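PDB 5FJZ: coatomer subunit delta from Saccharomyces cerevisiae, which forms part of the coatomer coat of Golgi-derived vesicles, probably serving retrograde Golgi-to-ER transport, and binds the tethering protein Dsl1 through the mu-homology domain described here. Local coordinates for residues L148-P160 and Y218-D230. Sequence-based numbering, arbitrary orientation. Where two conformers were deposited one is given.
Sequences LETELADVIFTIP and YPMTVSFQESTRD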
# COMPACT_ATOMS: atom_id res chain seq x y z
N LEU A 148 26.73 -18.25 2.86
CA LEU A 148 26.62 -18.07 4.27
C LEU A 148 27.45 -19.09 5.05
O LEU A 148 27.68 -20.21 4.58
CB LEU A 148 25.16 -18.22 4.69
CG LEU A 148 24.27 -17.10 4.19
CD1 LEU A 148 22.85 -17.42 4.57
CD2 LEU A 148 24.67 -15.78 4.80
N GLU A 149 27.84 -18.70 6.26
CA GLU A 149 28.58 -19.59 7.20
C GLU A 149 27.67 -20.44 8.02
O GLU A 149 28.14 -21.27 8.80
CB GLU A 149 29.44 -18.75 8.17
CG GLU A 149 30.46 -17.85 7.55
CD GLU A 149 31.83 -18.48 7.40
OE1 GLU A 149 31.99 -19.59 6.87
OE2 GLU A 149 32.81 -17.84 7.88
N THR A 150 26.37 -20.22 7.90
CA THR A 150 25.43 -21.04 8.65
C THR A 150 24.43 -21.60 7.67
O THR A 150 24.35 -21.13 6.53
CB THR A 150 24.70 -20.25 9.77
OG1 THR A 150 23.95 -19.20 9.18
CG2 THR A 150 25.71 -19.65 10.77
N GLU A 151 23.73 -22.64 8.08
CA GLU A 151 22.77 -23.33 7.24
C GLU A 151 21.53 -22.42 7.06
O GLU A 151 21.21 -21.61 7.95
CB GLU A 151 22.41 -24.69 7.83
CG GLU A 151 21.64 -24.70 9.16
CD GLU A 151 20.81 -25.97 9.35
OE1 GLU A 151 21.28 -27.06 8.93
OE2 GLU A 151 19.65 -25.85 9.85
N LEU A 152 20.87 -22.53 5.91
CA LEU A 152 19.52 -22.01 5.77
C LEU A 152 18.55 -23.18 5.87
O LEU A 152 18.73 -24.21 5.16
CB LEU A 152 19.33 -21.32 4.44
CG LEU A 152 20.04 -20.02 4.20
CD1 LEU A 152 19.85 -19.59 2.78
CD2 LEU A 152 19.51 -18.95 5.14
N ALA A 153 17.57 -23.06 6.75
CA ALA A 153 16.60 -24.13 6.95
C ALA A 153 15.28 -23.74 6.32
O ALA A 153 14.96 -22.53 6.26
CB ALA A 153 16.41 -24.39 8.42
N ASP A 154 14.54 -24.71 5.82
CA ASP A 154 13.18 -24.46 5.29
C ASP A 154 13.12 -23.34 4.29
O ASP A 154 12.29 -22.39 4.40
CB ASP A 154 12.19 -24.20 6.48
CG ASP A 154 12.04 -25.42 7.40
OD1 ASP A 154 12.27 -26.56 6.97
OD2 ASP A 154 11.68 -25.24 8.58
N VAL A 155 13.90 -23.46 3.23
CA VAL A 155 13.91 -22.52 2.09
C VAL A 155 12.81 -22.91 1.07
O VAL A 155 12.64 -24.07 0.73
CB VAL A 155 15.25 -22.58 1.42
CG1 VAL A 155 15.38 -21.64 0.23
CG2 VAL A 155 16.35 -22.32 2.45
N ILE A 156 12.04 -21.93 0.66
CA ILE A 156 10.87 -22.13 -0.15
C ILE A 156 11.02 -21.48 -1.51
O ILE A 156 11.33 -20.27 -1.65
CB ILE A 156 9.61 -21.65 0.58
CG1 ILE A 156 9.47 -22.50 1.86
CG2 ILE A 156 8.40 -21.89 -0.29
CD1 ILE A 156 8.33 -22.10 2.75
N PHE A 157 10.86 -22.30 -2.54
CA PHE A 157 10.80 -21.81 -3.93
C PHE A 157 9.37 -21.78 -4.46
O PHE A 157 8.63 -22.79 -4.30
CB PHE A 157 11.68 -22.73 -4.82
CG PHE A 157 13.09 -22.82 -4.36
CD1 PHE A 157 13.44 -23.75 -3.34
CD2 PHE A 157 14.06 -22.06 -4.93
CE1 PHE A 157 14.74 -23.80 -2.86
CE2 PHE A 157 15.37 -22.10 -4.48
CZ PHE A 157 15.70 -23.01 -3.47
N THR A 158 8.97 -20.67 -5.04
CA THR A 158 7.59 -20.50 -5.53
C THR A 158 7.62 -20.26 -7.03
O THR A 158 8.33 -19.43 -7.54
CB THR A 158 6.80 -19.39 -4.76
OG1 THR A 158 6.80 -19.83 -3.41
CG2 THR A 158 5.38 -19.27 -5.31
N ILE A 159 6.82 -21.04 -7.74
CA ILE A 159 6.62 -20.98 -9.13
C ILE A 159 5.21 -20.48 -9.35
O ILE A 159 4.25 -21.08 -8.83
CB ILE A 159 6.74 -22.40 -9.83
CG1 ILE A 159 7.97 -23.12 -9.34
CG2 ILE A 159 6.75 -22.20 -11.33
CD1 ILE A 159 9.27 -22.37 -9.56
N PRO A 160 5.03 -19.41 -10.18
CA PRO A 160 3.69 -18.73 -10.36
C PRO A 160 2.67 -19.39 -11.33
O PRO A 160 2.07 -18.72 -12.19
CB PRO A 160 4.07 -17.38 -10.84
CG PRO A 160 5.32 -17.64 -11.62
CD PRO A 160 6.09 -18.66 -10.82
N TYR A 218 7.99 -17.96 -14.82
CA TYR A 218 8.76 -16.89 -14.21
C TYR A 218 7.85 -15.68 -13.86
O TYR A 218 6.80 -15.52 -14.49
CB TYR A 218 9.87 -16.44 -15.15
CG TYR A 218 10.90 -17.48 -15.36
CD1 TYR A 218 11.96 -17.63 -14.52
CD2 TYR A 218 10.83 -18.30 -16.49
CE1 TYR A 218 12.90 -18.66 -14.73
CE2 TYR A 218 11.72 -19.34 -16.69
CZ TYR A 218 12.75 -19.51 -15.82
OH TYR A 218 13.66 -20.52 -16.05
N PRO A 219 8.18 -14.86 -12.83
CA PRO A 219 9.32 -14.95 -11.89
C PRO A 219 9.23 -16.12 -10.89
O PRO A 219 8.18 -16.44 -10.32
CB PRO A 219 9.31 -13.59 -11.23
CG PRO A 219 7.85 -13.11 -11.27
CD PRO A 219 7.21 -13.78 -12.45
N MET A 220 10.34 -16.79 -10.65
CA MET A 220 10.42 -17.74 -9.56
C MET A 220 10.97 -17.00 -8.33
O MET A 220 11.98 -16.31 -8.40
CB MET A 220 11.40 -18.88 -9.93
CG MET A 220 10.99 -19.66 -11.17
SD MET A 220 12.11 -21.02 -11.56
CE MET A 220 11.35 -21.63 -13.06
N THR A 221 10.33 -17.21 -7.19
CA THR A 221 10.66 -16.49 -5.99
C THR A 221 11.24 -17.44 -4.98
O THR A 221 10.78 -18.60 -4.84
CB THR A 221 9.42 -15.82 -5.39
OG1 THR A 221 8.95 -14.84 -6.30
CG2 THR A 221 9.73 -15.14 -4.10
N VAL A 222 12.19 -16.98 -4.23
CA VAL A 222 12.73 -17.74 -3.11
C VAL A 222 12.47 -17.02 -1.76
O VAL A 222 12.55 -15.77 -1.69
CB VAL A 222 14.22 -18.03 -3.26
CG1 VAL A 222 15.03 -16.77 -3.26
CG2 VAL A 222 14.71 -18.90 -2.12
N SER A 223 12.18 -17.82 -0.74
CA SER A 223 11.88 -17.32 0.59
C SER A 223 12.73 -18.05 1.62
O SER A 223 12.69 -19.30 1.68
CB SER A 223 10.37 -17.56 0.85
OG SER A 223 9.97 -17.06 2.12
N PHE A 224 13.47 -17.28 2.43
CA PHE A 224 14.27 -17.78 3.49
C PHE A 224 14.46 -16.75 4.59
O PHE A 224 14.20 -15.56 4.42
CB PHE A 224 15.65 -18.24 2.99
CG PHE A 224 16.49 -17.12 2.34
CD1 PHE A 224 17.16 -16.16 3.11
CD2 PHE A 224 16.54 -17.00 0.95
CE1 PHE A 224 17.93 -15.19 2.52
CE2 PHE A 224 17.30 -15.99 0.36
CZ PHE A 224 17.99 -15.10 1.15
N GLN A 225 14.79 -17.25 5.77
CA GLN A 225 14.90 -16.43 6.96
C GLN A 225 15.77 -17.18 7.92
O GLN A 225 15.49 -18.33 8.23
CB GLN A 225 13.49 -16.14 7.54
CG GLN A 225 13.40 -15.18 8.74
CD GLN A 225 11.99 -14.83 9.22
OE1 GLN A 225 11.83 -14.31 10.31
NE2 GLN A 225 10.96 -15.11 8.40
N GLU A 226 16.74 -16.52 8.51
CA GLU A 226 17.45 -17.09 9.66
C GLU A 226 17.70 -16.09 10.78
O GLU A 226 17.82 -14.92 10.51
CB GLU A 226 18.81 -17.69 9.18
CG GLU A 226 19.82 -16.65 8.69
CD GLU A 226 21.27 -16.94 9.08
OE1 GLU A 226 21.62 -18.14 9.18
OE2 GLU A 226 22.07 -15.97 9.25
N SER A 227 17.76 -16.55 12.03
CA SER A 227 18.08 -15.66 13.16
C SER A 227 18.91 -16.37 14.23
O SER A 227 18.84 -17.61 14.36
CB SER A 227 16.82 -15.12 13.78
OG SER A 227 15.99 -16.18 14.18
N THR A 228 19.67 -15.59 14.97
CA THR A 228 20.55 -16.11 16.05
C THR A 228 20.39 -15.20 17.29
O THR A 228 20.42 -14.01 17.15
CB THR A 228 22.01 -16.35 15.58
OG1 THR A 228 22.93 -15.92 16.59
CG2 THR A 228 22.38 -15.64 14.25
N ARG A 229 20.20 -15.78 18.47
CA ARG A 229 20.25 -15.04 19.72
C ARG A 229 21.59 -15.29 20.37
O ARG A 229 21.88 -16.44 20.72
CB ARG A 229 19.10 -15.45 20.64
CG ARG A 229 19.08 -14.64 21.92
CD ARG A 229 17.71 -14.79 22.55
NE ARG A 229 17.64 -13.96 23.74
CZ ARG A 229 16.54 -13.40 24.22
NH1 ARG A 229 15.37 -13.60 23.64
NH2 ARG A 229 16.63 -12.65 25.29
N ASP A 230 22.41 -14.25 20.51
CA ASP A 230 23.77 -14.33 21.08
C ASP A 230 24.25 -12.89 21.23
O ASP A 230 24.29 -12.15 20.26
CB ASP A 230 24.68 -15.13 20.14
CG ASP A 230 26.20 -15.19 20.59
OD1 ASP A 230 26.69 -14.50 21.54
OD2 ASP A 230 26.93 -15.93 19.93
O HOH W 1 17.13 -20.64 8.32
O HOH W 2 16.06 -20.11 5.74
O HOH W 3 9.19 -18.62 -2.22
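I156 with S223 and T158 with T221 are the hydrogen-bonded pairs that join strands 155-159 and 220-223 antiparallel, F157 and V222 forming the non-hydrogen-bonded pair between them. The bond from I156 N to S223 O, 2.9 Å, is nearly straight (171°), whereas that from S223 N to I156 O bends to 148°. On the N-terminal side of V155 the backbones part, and two waters take over, linking A153 N to Q225 O and A153 O to Q225 N. At this splayed end, T150 OG1 donates to the syn lone pair of E226 OE1 at 2.6 Å. E226 reaches it with CG between its backbone N and carbonyl carbon (chi1 67°) and a bend at chi2; an alanine here would probably leave the T150 hydroxyl without this acceptor. Apolar contacts follow one side: L152 CD1 lies over the F224 ring face, offset toward its rim, V155 CG1 meets V222 CG2 at 3.7 Å, and I159 CD1 packs against M220 CG at 3.6 Å. Y267 meets F224 edge-to-face. D154 and V155 both face I194 in a G1 beta bulge, where the chain turns a corner into the mixed sheet of the all-beta mu-homology domain of adaptor medium subunits.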